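Local coordinates for ethanolamine utilization protein EutL (Clostridium perfringens E str. JGS1987, PDB 4TME) that forms part of the bacterial microcompartment shell for ethanolamine utilization, binds ethanolamine, and probably controls transport through a pore, at residues C[114-117]-C[118-122]; C[190-193]-C[194-197]. One frame throughout, in Å; residues are numbered along the deposited sequence. Where two conformers were deposited one is given.

Contact 1 (C[114-117]-C[118-122]); sequences SANE and DDSIC
OD1 of N116 reaches across the loop 114-122 and collects backbone N-H groups from its far side. The N of S120 lies 2.9 Å from N116 OD1, in the carbonyl plane and on a lone pair, although the hydrogen bond is bent (133° at the hydrogen); the N of I121 adds a weak bond to the same oxygen. The other branch of the amide is used as well, because N116 ND2 donates to S120 OG at 2.9 Å, and one residue thus holds both ends of the flat group and limits its rotation. N116 CG sits between its own backbone N and carbonyl carbon (chi1 64°), which turns the amide inward over the turn. S120 OG continues the series of bonds, donating to D118 OD1 at 2.7 Å on the syn side, though tilted out of the carboxylate plane. These bonds knit together the beta hairpin loop between strands 112-114 and 122-128, where S114 and C122 form an antiparallel non-hydrogen-bonded pair and a type I turn runs from N116 to D119. The turn is closed by D119 N, 3.2 Å from N116 O. Nearer the strands, A115 N donates to I121 O at 2.8 Å, nearly straight, while A115 CB rests against CG2 of I121, and both side chains also touch A211 of helix 193-212. On the other flank S114 OG donates to D119 OD1 at 2.7 Å, coming from above the carboxylate plane, and accepts from N116 N in an ST turn. The same D119 oxygen also bonds the N of M1, while S120 and I121 pack on K78 and L79 of a second subunit.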
loop_
_atom_site.group_PDB
_atom_site.type_symbol
_atom_site.label_atom_id
_atom_site.label_comp_id
_atom_site.label_asym_id
_atom_site.label_seq_id
_atom_site.Cartn_x
_atom_site.Cartn_y
_atom_site.Cartn_z
ATOM N N SER C 114 18.111 -16.443 -1.834
ATOM C CA SER C 114 17.661 -16.472 -3.220
ATOM C C SER C 114 17.181 -17.860 -3.637
ATOM O O SER C 114 17.802 -18.859 -3.304
ATOM C CB SER C 114 18.790 -16.037 -4.160
ATOM O OG SER C 114 18.364 -16.213 -5.515
ATOM N N ALA C 115 16.096 -17.897 -4.418
ATOM C CA ALA C 115 15.556 -19.151 -4.944
ATOM C C ALA C 115 15.859 -19.354 -6.434
ATOM O O ALA C 115 15.476 -20.379 -7.003
ATOM C CB ALA C 115 14.032 -19.194 -4.705
ATOM N N ASN C 116 16.550 -18.410 -7.079
ATOM C CA ASN C 116 16.821 -18.578 -8.506
ATOM C C ASN C 116 18.021 -17.775 -9.009
ATOM O O ASN C 116 18.707 -17.091 -8.236
ATOM C CB ASN C 116 15.557 -18.231 -9.330
ATOM C CG ASN C 116 15.133 -16.771 -9.201
ATOM O OD1 ASN C 116 15.823 -15.952 -8.595
ATOM N ND2 ASN C 116 13.981 -16.440 -9.785
ATOM N N GLU C 117 18.277 -17.864 -10.311
ATOM C CA GLU C 117 19.571 -17.432 -10.843
ATOM C C GLU C 117 19.778 -15.931 -10.704
ATOM O O GLU C 117 20.899 -15.492 -10.424
ATOM C CB GLU C 117 19.717 -17.850 -12.310
ATOM C CG GLU C 117 21.054 -17.449 -12.952
ATOM C CD GLU C 117 22.270 -18.007 -12.209
ATOM O OE1 GLU C 117 22.201 -19.155 -11.714
ATOM O OE2 GLU C 117 23.296 -17.294 -12.119
ATOM N N ASP C 118 18.720 -15.139 -10.882
ATOM C CA ASP C 118 18.877 -13.686 -10.805
ATOM C C ASP C 118 18.335 -13.091 -9.503
ATOM O O ASP C 118 18.176 -11.872 -9.392
ATOM C CB ASP C 118 18.226 -13.010 -12.023
ATOM C CG ASP C 118 16.735 -13.211 -12.082
ATOM O OD1 ASP C 118 16.219 -14.089 -11.358
ATOM O OD2 ASP C 118 16.075 -12.493 -12.872
ATOM N N ASP C 119 18.107 -13.940 -8.498
ATOM C CA ASP C 119 17.652 -13.495 -7.182
ATOM C C ASP C 119 16.331 -12.713 -7.274
ATOM O O ASP C 119 16.081 -11.796 -6.486
ATOM C CB ASP C 119 18.710 -12.614 -6.483
ATOM C CG ASP C 119 20.062 -13.284 -6.371
ATOM O OD1 ASP C 119 20.153 -14.522 -6.551
ATOM O OD2 ASP C 119 21.050 -12.557 -6.099
ATOM N N SER C 120 15.478 -13.087 -8.227
ATOM C CA SER C 120 14.197 -12.409 -8.389
ATOM C C SER C 120 13.086 -13.112 -7.597
ATOM O O SER C 120 11.949 -12.646 -7.564
ATOM C CB SER C 120 13.823 -12.328 -9.874
ATOM O OG SER C 120 13.678 -13.614 -10.443
ATOM N N ILE C 121 13.412 -14.238 -6.971
ATOM C CA ILE C 121 12.526 -14.830 -5.966
ATOM C C ILE C 121 13.392 -15.089 -4.758
ATOM O O ILE C 121 14.483 -15.625 -4.897
ATOM C CB ILE C 121 11.881 -16.164 -6.444
ATOM C CG1 ILE C 121 11.036 -15.928 -7.694
ATOM C CG2 ILE C 121 11.016 -16.768 -5.345
ATOM C CD1 ILE C 121 10.551 -17.202 -8.362
ATOM N N CYS C 122 12.914 -14.716 -3.576
ATOM C CA CYS C 122 13.664 -14.927 -2.352
ATOM C C CYS C 122 12.723 -15.202 -1.187
ATOM O O CYS C 122 11.524 -14.865 -1.244
ATOM C CB CYS C 122 14.532 -13.712 -2.034
ATOM S SG CYS C 122 13.559 -12.224 -1.694
#

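Contact 2 (C[190-193]-C[194-197]); sequences TGSQ and SACK
Leaving the extended backbone of T190 and G191, the chain bends at S192 and enters helix 193-212, whose first turn is tied back by C196 N to S192 O at 2.9 Å and by K197 N to Q193 O at 3.0 Å. S192 is the N-cap. A chi1 of 70° folds its OG back over its own backbone, toward the open end of the helix, where it accepts from A195 N at 3.1 Å with an N-H...O angle of 156°. The side chain thereby supplies an acceptor to an amide of the first turn, where no preceding turn can offer a carbonyl. A195 CB lies close to this hydroxyl, 3.4 Å from S192 OG. On the inner side of the turn C196 directs its CB toward the strand. Its thiol is carried back along the chain, with SG anti to the carbonyl carbon (chi1 -71°), and comes within 3.5 Å of G191 N. That amide is buried here without a hydrogen-bond partner, and the sulfur is packed against it. C196 also touches A146 of strand 146-152, so the first turn of the helix lies against the sheet. T190 directs its CB away from the helix, and its OG1 donates to A146 O, while the K197 chain, bent at chi2, leads away to a salt bridge with D201. Tight passage from an edge-adjacent strand into a covering helix, with a serine N-cap at the bend, joins sheet to helix here in the second BMC domain of the chain.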
loop_
_atom_site.group_PDB
_atom_site.type_symbol
_atom_site.label_atom_id
_atom_site.label_comp_id
_atom_site.label_asym_id
_atom_site.label_seq_id
_atom_site.Cartn_x
_atom_site.Cartn_y
_atom_site.Cartn_z
ATOM N N THR C 190 4.982 -21.972 15.782
ATOM C CA THR C 190 5.732 -22.336 16.995
ATOM C C THR C 190 5.704 -23.831 17.265
ATOM O O THR C 190 4.839 -24.555 16.778
ATOM C CB THR C 190 5.221 -21.577 18.243
ATOM O OG1 THR C 190 6.160 -21.742 19.320
ATOM C CG2 THR C 190 3.849 -22.082 18.708
ATOM N N GLY C 191 6.673 -24.274 18.058
ATOM C CA GLY C 191 6.810 -25.668 18.451
ATOM C C GLY C 191 8.175 -25.834 19.093
ATOM O O GLY C 191 8.804 -24.835 19.460
ATOM N N SER C 192 8.642 -27.071 19.229
ATOM C CA SER C 192 9.988 -27.302 19.732
ATOM C C SER C 192 11.003 -26.697 18.759
ATOM O O SER C 192 10.665 -26.376 17.617
ATOM C CB SER C 192 10.251 -28.786 19.917
ATOM O OG SER C 192 10.345 -29.441 18.668
ATOM N N GLN C 193 12.249 -26.542 19.192
ATOM C CA GLN C 193 13.261 -25.989 18.293
ATOM C C GLN C 193 13.476 -26.901 17.073
ATOM O O GLN C 193 13.627 -26.409 15.953
ATOM C CB GLN C 193 14.577 -25.757 19.045
ATOM C CG GLN C 193 14.484 -24.528 19.949
ATOM C CD GLN C 193 15.747 -24.252 20.729
ATOM O OE1 GLN C 193 16.786 -24.875 20.506
ATOM N NE2 GLN C 193 15.660 -23.312 21.661
ATOM N N SER C 194 13.446 -28.215 17.283
ATOM C CA SER C 194 13.634 -29.155 16.178
ATOM C C SER C 194 12.426 -29.103 15.222
ATOM O O SER C 194 12.595 -29.159 13.999
ATOM C CB SER C 194 13.887 -30.573 16.706
ATOM O OG SER C 194 12.718 -31.189 17.219
ATOM N N ALA C 195 11.223 -28.939 15.762
ATOM C CA ALA C 195 10.035 -28.821 14.906
ATOM C C ALA C 195 10.037 -27.523 14.110
ATOM O O ALA C 195 9.623 -27.507 12.949
ATOM C CB ALA C 195 8.764 -28.916 15.729
ATOM N N CYS C 196 10.492 -26.432 14.719
ATOM C CA CYS C 196 10.577 -25.164 13.990
ATOM C C CYS C 196 11.634 -25.270 12.889
ATOM O O CYS C 196 11.429 -24.783 11.786
ATOM C CB CYS C 196 10.886 -23.999 14.933
ATOM S SG CYS C 196 9.483 -23.571 16.011
ATOM N N LYS C 197 12.743 -25.951 13.163
ATOM C CA LYS C 197 13.760 -26.141 12.132
ATOM C C LYS C 197 13.227 -26.994 10.967
ATOM O O LYS C 197 13.481 -26.701 9.787
ATOM C CB LYS C 197 15.007 -26.785 12.734
ATOM C CG LYS C 197 16.088 -27.120 11.718
ATOM C CD LYS C 197 16.565 -25.883 10.967
ATOM C CE LYS C 197 17.676 -26.227 9.978
ATOM N NZ LYS C 197 17.986 -25.090 9.068
#

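The centres of contact 1 and contact 2 are 26 Å apart and their nearest atoms about 14 Å from each other, with no touch. Both serve the same six-stranded sheet and the same helix: 114-122 joins neighbouring strands 112-114 and 122-128 and packs on the helix near A211, whereas 190-197 sends strand 185-191 into the beginning of that helix. Contact 1 lies near a bound ligand: in the conformer given, the side chain of C122 is about 5 Å from an ethanolamine and touches F184, a residue of both ethanolamine pockets. Contact 2 is a helix cap at a strand-to-helix junction, touched by no other chain of the assembly.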